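MutT/nudix family protein (Streptococcus pneumoniae, PDB 4HFQ) hydrolyses the diphosphate of UDP-linked compounds, including precursors of peptidoglycan biosynthesis, as a Nudix-family UDP-X diphosphatase. Local coordinates at the interface of chains A and B. Coordinates in Å, arbitrary orientation; residue numbers count along the deposited sequence, not the author numbering. Chains: chain A/B, MutT/nudix family protein.

The four contacts are parts of one two-fold symmetric interface, so each has a twin with the chains exchanged. Contacts 1 and 2 join the N-terminal helical regions, with C-alpha centres about 18 Å apart. Both use the second long helix, from chain B in contact 1 and from chain A in contact 2. Contact 4 lies about 11 Å from contact 1 and shares helix 3-23 of chain A. Contact 3, between the Nudix regions, is about 28 Å from contact 1 and 32 Å from contact 2. The chains are thus joined through both regions, which fits a dimer, though the structure alone does not show its biological form.

Contact 1: the interface of chains A and B. Residues chain A 12-13, 16-17; chain B 35-36, 39.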
loop_
_atom_site.group_PDB
_atom_site.type_symbol
_atom_site.label_atom_id
_atom_site.label_comp_id
_atom_site.label_asym_id
_atom_site.label_seq_id
_atom_site.Cartn_x
_atom_site.Cartn_y
_atom_site.Cartn_z
ATOM N N ARG A 12 6.446 0.776 -10.426
ATOM C CA ARG A 12 7.554 1.012 -9.516
ATOM C C ARG A 12 8.409 2.215 -9.936
ATOM O O ARG A 12 8.789 3.059 -9.105
ATOM C CB ARG A 12 8.406 -0.258 -9.381
ATOM C CG ARG A 12 9.576 -0.104 -8.442
ATOM C CD ARG A 12 9.148 0.124 -7.001
ATOM N NE ARG A 12 10.320 0.371 -6.171
ATOM C CZ ARG A 12 10.348 1.183 -5.121
ATOM N NH1 ARG A 12 9.246 1.820 -4.686
ATOM N NH2 ARG A 12 11.503 1.366 -4.492
ATOM N N MET A 13 8.705 2.316 -11.231
ATOM C CA MET A 13 9.517 3.440 -11.701
ATOM C C MET A 13 8.808 4.776 -11.558
ATOM O O MET A 13 9.450 5.785 -11.206
ATOM C CB MET A 13 9.937 3.208 -13.144
ATOM C CG MET A 13 10.931 2.075 -13.249
ATOM S SD MET A 13 11.808 1.961 -14.813
ATOM C CE MET A 13 10.453 1.463 -15.854
ATOM N N ILE A 16 9.335 5.630 -7.802
ATOM C CA ILE A 16 10.680 6.073 -7.474
ATOM C C ILE A 16 10.929 7.490 -7.982
ATOM O O ILE A 16 11.466 8.344 -7.253
ATOM C CB ILE A 16 11.755 5.109 -8.035
ATOM C CG1 ILE A 16 11.621 3.697 -7.435
ATOM C CG2 ILE A 16 13.126 5.707 -7.739
ATOM C CD1 ILE A 16 12.404 2.617 -8.186
ATOM N N THR A 17 10.522 7.732 -9.222
ATOM C CA THR A 17 10.716 9.020 -9.851
ATOM C C THR A 17 9.960 10.127 -9.106
ATOM O O THR A 17 10.493 11.224 -8.893
ATOM C CB THR A 17 10.315 8.927 -11.332
ATOM O OG1 THR A 17 11.135 7.945 -11.989
ATOM C CG2 THR A 17 10.495 10.266 -12.004
ATOM N N ASP B 35 18.413 1.878 -7.664
ATOM C CA ASP B 35 17.189 1.098 -7.769
ATOM C C ASP B 35 16.688 1.144 -9.209
ATOM O O ASP B 35 16.470 0.105 -9.842
ATOM C CB ASP B 35 16.179 1.678 -6.766
ATOM C CG ASP B 35 14.933 0.795 -6.517
ATOM O OD1 ASP B 35 14.745 -0.268 -7.144
ATOM O OD2 ASP B 35 14.134 1.233 -5.660
ATOM N N LEU B 36 16.565 2.360 -9.750
ATOM C CA LEU B 36 16.160 2.536 -11.151
ATOM C C LEU B 36 17.080 1.802 -12.112
ATOM O O LEU B 36 16.603 1.138 -13.030
ATOM C CB LEU B 36 16.112 4.012 -11.523
ATOM C CG LEU B 36 14.941 4.806 -10.937
ATOM C CD1 LEU B 36 15.252 6.296 -11.005
ATOM C CD2 LEU B 36 13.632 4.492 -11.642
ATOM N N LEU B 39 16.430 -1.975 -12.019
ATOM C CA LEU B 39 15.163 -2.295 -12.695
ATOM C C LEU B 39 15.317 -2.205 -14.217
ATOM O O LEU B 39 14.893 -3.105 -14.954
ATOM C CB LEU B 39 14.031 -1.369 -12.223
ATOM C CG LEU B 39 13.660 -1.473 -10.734
ATOM C CD1 LEU B 39 12.798 -0.284 -10.333
ATOM C CD2 LEU B 39 12.944 -2.787 -10.437
HETATM O O HOH W 1 12.438 -1.470 -6.466
#
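A:Arg12 and B:Asp35 form the charged link of this helix-helix interface. NH2 of the guanidinium group makes a salt bridge and hydrogen bond of 2.9 Å to the carboxylate oxygen OD2 of B:Asp35. It arrives nearly in line with the CG-OD2 bond. The oxygen lies 23° out of the guanidinium plane, and the two flat groups are turned 45° against each other. A:Arg12 has CG anti to the backbone N and then bends at chi2 (65°), which folds the guanidinium over A:Ile16, one helical turn further on. CG1 of A:Ile16 lies under the centre of one guanidinium face. Water 1 adds a second link. It is 2.8 Å from NE of A:Arg12 and 2.7 Å from the other carboxylate oxygen, OD1 of B:Asp35.

The apolar contacts centre on A:Ile16. Its CD1 lies 3.6 Å from CD1 of B:Leu39 and also touches the carboxylate carbon of B:Asp35. Its CG2 branch runs alongside B:Leu36, in the opposite sense, 3.8 Å from CG of that residue. CD1 of B:Leu39 also lies 3.7 Å from CG of A:Arg12. CG of A:Met13 rests more loosely, 4.0 Å from CD2 of B:Leu36.

Within chain A, the hydroxyl OG1 of A:Thr17 bonds back to the carbonyl O of A:Met13. The site packs helix 3-23 of chain A against helix 27-45 of chain B in the N-terminal helical region.

Contact 2: the interface of chains A and B. Residues chain A 44, 48, 50, 58; chain B 55-56, 59, 62.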
loop_
_atom_site.group_PDB
_atom_site.type_symbol
_atom_site.label_atom_id
_atom_site.label_comp_id
_atom_site.label_asym_id
_atom_site.label_seq_id
_atom_site.Cartn_x
_atom_site.Cartn_y
_atom_site.Cartn_z
ATOM N N LEU A 44 4.655 4.574 -21.859
ATOM C CA LEU A 44 3.300 4.121 -21.582
ATOM C C LEU A 44 2.364 4.366 -22.764
ATOM O O LEU A 44 1.548 3.493 -23.102
ATOM C CB LEU A 44 2.767 4.776 -20.311
ATOM C CG LEU A 44 1.272 4.505 -20.111
ATOM C CD1 LEU A 44 1.020 3.011 -19.952
ATOM C CD2 LEU A 44 0.717 5.304 -18.941
ATOM N N SER A 48 0.724 0.829 -24.634
ATOM C CA SER A 48 -0.651 0.538 -24.265
ATOM C C SER A 48 -1.640 1.120 -25.263
ATOM O O SER A 48 -1.338 2.118 -25.936
ATOM C CB SER A 48 -0.938 1.082 -22.860
ATOM O OG SER A 48 -1.119 2.489 -22.873
ATOM N N LEU A 50 -4.420 2.503 -24.280
ATOM C CA LEU A 50 -5.220 3.483 -23.541
ATOM C C LEU A 50 -5.446 4.739 -24.387
ATOM O O LEU A 50 -4.533 5.171 -25.100
ATOM C CB LEU A 50 -4.526 3.855 -22.226
ATOM C CG LEU A 50 -4.350 2.777 -21.153
ATOM C CD1 LEU A 50 -3.531 3.334 -19.991
ATOM C CD2 LEU A 50 -5.706 2.256 -20.690
ATOM N N VAL A 58 -3.635 7.692 -15.682
ATOM C CA VAL A 58 -2.524 6.925 -15.098
ATOM C C VAL A 58 -1.391 7.842 -14.646
ATOM O O VAL A 58 -0.819 7.662 -13.573
ATOM C CB VAL A 58 -1.990 5.828 -16.062
ATOM C CG1 VAL A 58 -0.712 5.192 -15.530
ATOM C CG2 VAL A 58 -3.037 4.748 -16.276
ATOM N N VAL B 55 -1.711 -4.840 -22.073
ATOM C CA VAL B 55 -1.176 -3.821 -21.167
ATOM C C VAL B 55 -2.292 -2.882 -20.694
ATOM O O VAL B 55 -2.428 -2.628 -19.496
ATOM C CB VAL B 55 -0.005 -3.044 -21.809
ATOM C CG1 VAL B 55 0.408 -1.866 -20.930
ATOM C CG2 VAL B 55 1.189 -3.955 -22.020
ATOM N N ALA B 56 -3.098 -2.371 -21.617
ATOM C CA ALA B 56 -4.198 -1.479 -21.264
ATOM C C ALA B 56 -5.181 -2.157 -20.302
ATOM O O ALA B 56 -5.580 -1.553 -19.310
ATOM C CB ALA B 56 -4.907 -0.992 -22.527
ATOM N N LEU B 59 -3.696 -2.413 -16.835
ATOM C CA LEU B 59 -3.573 -1.105 -16.190
ATOM C C LEU B 59 -4.884 -0.598 -15.616
ATOM O O LEU B 59 -4.905 0.090 -14.600
ATOM C CB LEU B 59 -3.005 -0.078 -17.174
ATOM C CG LEU B 59 -1.507 -0.203 -17.424
ATOM C CD1 LEU B 59 -1.137 0.646 -18.614
ATOM C CD2 LEU B 59 -0.656 0.191 -16.225
ATOM N N THR B 62 -7.759 3.217 -14.601
ATOM C CA THR B 62 -6.764 4.265 -14.700
ATOM C C THR B 62 -6.999 5.421 -13.721
ATOM O O THR B 62 -6.044 6.064 -13.283
ATOM C CB THR B 62 -6.675 4.782 -16.149
ATOM O OG1 THR B 62 -7.972 5.193 -16.594
ATOM C CG2 THR B 62 -6.160 3.642 -17.048
#
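A:Leu50 and B:Leu59 cross at about a right angle in the apolar centre of this patch. Their CD1 methyls are 3.9 Å apart. B:Leu59 uses the same CD1 for a tighter contact, 3.5 Å from CD1 of A:Leu44. One methyl of B:Leu59 serves two leucines of the partner. B:Leu59 has CG beside the backbone N (chi1 -76°), which presents this CD1 to chain A. A:Leu44 and B:Leu59 run past each other in opposite directions.

The other branch of A:Leu50, CD2, lies 3.8 Å from CB of B:Ala56. It is also 3.9 Å from the methyl CG2 of B:Thr62, which A:Leu50 meets tip to tip. A:Val58 comes to the same methyl at about a right angle. Its CG2 is 3.4 Å from CG2 of B:Thr62, closer than usual van der Waals contact. The threonine takes part mainly through its methyl, which faces both A:Leu50 and A:Val58, with CB also close to A:Val58.

Towards the rim, CB of A:Ser48 lies 3.8 Å from CG1 of B:Val55. The serine hydroxyl turns back to its own chain, where OG donates a 2.9 Å hydrogen bond to the carbonyl O of A:Leu44. This ties the loop to the end of helix 27-47.

Chain A contributes that helix end, the following loop and helix 52-59. Chain B contributes its own helix 52-59 and the loop after it. The site lies in the N-terminal helical region.

Contact 3: the interface of chains A and B. Residues chain A 127, 130, 200, 202; chain B 127, 130, 148, 200.
B:Leu127 and A:Leu202 cross at about a right angle in the apolar centre. CD1 of A:Leu202 lies 3.9 Å from CB of B:Leu127, and CD2 of each leucine faces the other. The two copies of Leu127 also cross, with their CD2 methyls 4.1 Å apart. With CG anti to the backbone N (chi1 179°), B:Leu127 points CD2 at chain A, while CD1 covers one face of its own chain's B:Phe148 ring, towards the rim.

Outward from the leucines, the side-chain amides of A:Gln200 and B:Gln200 meet from opposite directions, nearly coplanar at 21°. As modelled, OE1 of A:Gln200 is 2.9 Å from OE1 of B:Gln200, and NE2 faces NE2. Neither two amide oxygens nor two amide NH2 groups can pair in this way, so one amide is probably modelled flipped. The B:Gln200 orientation is supported: NE2 donates a 2.8 Å hydrogen bond to the carbonyl O of B:Leu127, which lies in the amide plane. In chain A, OE1 of A:Gln200 instead lies 2.9 Å from O of A:Leu127, another pair of acceptors. A:Gln200 is therefore probably the flipped one; turned, it would match B:Gln200 and pair N with O twice.

At the polar rim, water 2 joins the backbone N of A:Leu127 (2.9 Å) to OE1 of B:Gln200 (2.8 Å).

The site brings together strand 120-132 and the C-terminal segment of both chains, joining the Nudix regions near the two-fold axis.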
loop_
_atom_site.group_PDB
_atom_site.type_symbol
_atom_site.label_atom_id
_atom_site.label_comp_id
_atom_site.label_asym_id
_atom_site.label_seq_id
_atom_site.Cartn_x
_atom_site.Cartn_y
_atom_site.Cartn_z
ATOM N N LEU A 127 -11.123 -7.014 11.409
ATOM C CA LEU A 127 -10.435 -6.969 10.128
ATOM C C LEU A 127 -10.149 -8.411 9.712
ATOM O O LEU A 127 -9.505 -9.156 10.470
ATOM C CB LEU A 127 -9.137 -6.166 10.251
ATOM C CG LEU A 127 -8.227 -6.073 9.020
ATOM C CD1 LEU A 127 -8.942 -5.377 7.877
ATOM C CD2 LEU A 127 -6.964 -5.318 9.408
ATOM N N VAL A 130 -5.854 -8.058 4.875
ATOM C CA VAL A 130 -5.291 -6.929 4.119
ATOM C C VAL A 130 -4.624 -7.535 2.886
ATOM O O VAL A 130 -3.591 -8.199 2.997
ATOM C CB VAL A 130 -4.273 -6.089 4.927
ATOM C CG1 VAL A 130 -3.821 -4.892 4.097
ATOM C CG2 VAL A 130 -4.884 -5.602 6.231
ATOM N N GLN A 200 -6.386 -14.170 10.435
ATOM C CA GLN A 200 -6.336 -13.006 9.567
ATOM C C GLN A 200 -5.353 -13.175 8.403
ATOM O O GLN A 200 -4.210 -13.598 8.603
ATOM C CB GLN A 200 -5.903 -11.823 10.421
ATOM C CG GLN A 200 -5.900 -10.518 9.645
ATOM C CD GLN A 200 -5.745 -9.357 10.582
ATOM O OE1 GLN A 200 -6.737 -8.739 10.997
ATOM N NE2 GLN A 200 -4.507 -9.074 10.960
ATOM N N LEU A 202 -2.845 -11.695 5.686
ATOM C CA LEU A 202 -2.002 -10.537 5.419
ATOM C C LEU A 202 -1.022 -10.823 4.299
ATOM O O LEU A 202 -0.234 -11.765 4.382
ATOM C CB LEU A 202 -1.161 -10.169 6.639
ATOM C CG LEU A 202 -1.867 -9.834 7.946
ATOM C CD1 LEU A 202 -0.776 -9.699 8.996
ATOM C CD2 LEU A 202 -2.687 -8.556 7.825
ATOM N N LEU B 127 -0.196 -8.573 12.723
ATOM C CA LEU B 127 -0.518 -7.156 12.732
ATOM C C LEU B 127 -1.143 -6.813 14.090
ATOM O O LEU B 127 -2.165 -7.402 14.488
ATOM C CB LEU B 127 -1.488 -6.863 11.584
ATOM C CG LEU B 127 -1.992 -5.423 11.397
ATOM C CD1 LEU B 127 -0.855 -4.464 11.115
ATOM C CD2 LEU B 127 -2.990 -5.426 10.240
ATOM N N VAL B 130 -3.827 -0.979 13.437
ATOM C CA VAL B 130 -3.887 -0.039 12.309
ATOM C C VAL B 130 -4.354 1.285 12.900
ATOM O O VAL B 130 -5.537 1.449 13.231
ATOM C CB VAL B 130 -4.817 -0.514 11.169
ATOM C CG1 VAL B 130 -4.754 0.467 10.001
ATOM C CG2 VAL B 130 -4.430 -1.907 10.694
ATOM N N PHE B 148 3.235 -3.859 12.971
ATOM C CA PHE B 148 3.413 -5.314 12.931
ATOM C C PHE B 148 4.285 -5.750 14.093
ATOM O O PHE B 148 5.343 -5.178 14.324
ATOM C CB PHE B 148 4.116 -5.712 11.631
ATOM C CG PHE B 148 3.312 -5.470 10.380
ATOM C CD1 PHE B 148 2.400 -6.430 9.921
ATOM C CD2 PHE B 148 3.508 -4.298 9.647
ATOM C CE1 PHE B 148 1.690 -6.206 8.749
ATOM C CE2 PHE B 148 2.796 -4.082 8.474
ATOM C CZ PHE B 148 1.898 -5.045 8.034
ATOM N N GLN B 200 -6.696 -6.940 18.349
ATOM C CA GLN B 200 -6.068 -6.061 17.370
ATOM C C GLN B 200 -6.729 -4.693 17.416
ATOM O O GLN B 200 -7.948 -4.588 17.383
ATOM C CB GLN B 200 -6.262 -6.666 16.002
ATOM C CG GLN B 200 -5.628 -5.857 14.886
ATOM C CD GLN B 200 -5.738 -6.594 13.580
ATOM O OE1 GLN B 200 -6.810 -6.683 12.993
ATOM N NE2 GLN B 200 -4.642 -7.188 13.152
HETATM O O HOH W 2 -9.407 -7.269 13.745
#

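Contact 4: the interface of chains A and B. Residues chain A 11, 68, 142; chain B 101-104.
Helix 3-23 of chain A and two of its loops, just before strands 69-75 and 143-153, receive the loop of B:Glu101 to B:Tyr104. That loop runs between strand 97-99 and helix 106-118 of chain B. It belongs to the Nudix box, the catalytic motif of the family, so this contact links the partner chain to a catalytic element. The contact could influence that loop, but the structure alone does not show it.

B:Val102 sits at the middle of the chain B loop. Its CG1 meets A:Gln11, 3.8 Å from the CG of the glutamine, and the two side chains approach at a slant. The other methyl, CG2, turns towards the backbone N of A:Pro68. The proline ring itself lies against the backbone of B:Glu101, with CG 3.7 Å from its carbonyl O.

A:Gln142 makes a polar link. Its CG is anti to the backbone N (chi1 -176°) and the chain stays extended, which carries the amide to the backbone of the loop. There NE2 makes a weak hydrogen bond to the carbonyl O of B:Tyr104. OE1 accepts a nearly straight 2.8 Å hydrogen bond (168° at H) from the backbone N of B:Gly103; the donor N lies tilted 27° from the carbonyl plane of the A:Gln142 amide.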
loop_
_atom_site.group_PDB
_atom_site.type_symbol
_atom_site.label_atom_id
_atom_site.label_comp_id
_atom_site.label_asym_id
_atom_site.label_seq_id
_atom_site.Cartn_x
_atom_site.Cartn_y
_atom_site.Cartn_z
ATOM N N GLN A 11 4.882 0.768 -12.748
ATOM C CA GLN A 11 4.301 1.243 -11.513
ATOM C C GLN A 11 5.433 1.617 -10.529
ATOM O O GLN A 11 5.410 2.689 -9.903
ATOM C CB GLN A 11 3.405 0.125 -11.008
ATOM C CG GLN A 11 2.568 0.447 -9.807
ATOM C CD GLN A 11 2.072 -0.846 -9.193
ATOM O OE1 GLN A 11 2.810 -1.540 -8.499
ATOM N NE2 GLN A 11 0.801 -1.195 -9.484
ATOM N N PRO A 68 1.414 2.734 -1.574
ATOM C CA PRO A 68 0.180 2.023 -1.900
ATOM C C PRO A 68 -1.034 2.795 -1.377
ATOM O O PRO A 68 -0.957 3.446 -0.320
ATOM C CB PRO A 68 0.363 0.677 -1.192
ATOM C CG PRO A 68 1.842 0.482 -1.130
ATOM C CD PRO A 68 2.369 1.871 -0.862
ATOM N N GLN A 142 -1.207 0.327 -7.049
ATOM C CA GLN A 142 -1.189 -0.672 -5.982
ATOM C C GLN A 142 -2.017 -0.199 -4.798
ATOM O O GLN A 142 -1.830 0.919 -4.320
ATOM C CB GLN A 142 0.246 -0.934 -5.549
ATOM C CG GLN A 142 0.363 -2.029 -4.499
ATOM C CD GLN A 142 1.784 -2.308 -4.106
ATOM O OE1 GLN A 142 2.608 -1.393 -4.124
ATOM N NE2 GLN A 142 2.097 -3.560 -3.764
ATOM N N GLU B 101 6.231 1.537 0.567
ATOM C CA GLU B 101 6.655 1.795 -0.816
ATOM C C GLU B 101 5.831 0.995 -1.793
ATOM O O GLU B 101 5.447 -0.152 -1.533
ATOM C CB GLU B 101 8.115 1.438 -0.993
ATOM C CG GLU B 101 9.059 2.339 -0.214
ATOM C CD GLU B 101 10.473 1.955 -0.487
ATOM O OE1 GLU B 101 11.026 2.444 -1.494
ATOM O OE2 GLU B 101 11.025 1.149 0.293
ATOM N N VAL B 102 5.612 1.602 -2.952
ATOM C CA VAL B 102 4.955 0.916 -4.056
ATOM C C VAL B 102 5.857 -0.193 -4.550
ATOM O O VAL B 102 7.067 -0.006 -4.673
ATOM C CB VAL B 102 4.677 1.913 -5.193
ATOM C CG1 VAL B 102 4.259 1.191 -6.484
ATOM C CG2 VAL B 102 3.639 2.935 -4.764
ATOM N N GLY B 103 5.275 -1.359 -4.815
ATOM C CA GLY B 103 6.013 -2.506 -5.308
ATOM C C GLY B 103 6.296 -3.580 -4.280
ATOM O O GLY B 103 6.897 -4.602 -4.581
ATOM N N TYR B 104 5.833 -3.350 -3.048
ATOM C CA TYR B 104 6.049 -4.272 -1.933
ATOM C C TYR B 104 4.709 -4.402 -1.225
ATOM O O TYR B 104 3.961 -3.432 -1.128
ATOM C CB TYR B 104 7.123 -3.717 -0.967
ATOM C CG TYR B 104 8.442 -3.478 -1.659
ATOM C CD1 TYR B 104 8.708 -2.268 -2.292
ATOM C CD2 TYR B 104 9.398 -4.485 -1.730
ATOM C CE1 TYR B 104 9.899 -2.063 -2.976
ATOM C CE2 TYR B 104 10.600 -4.278 -2.404
ATOM C CZ TYR B 104 10.826 -3.065 -3.020
ATOM O OH TYR B 104 12.006 -2.840 -3.712
#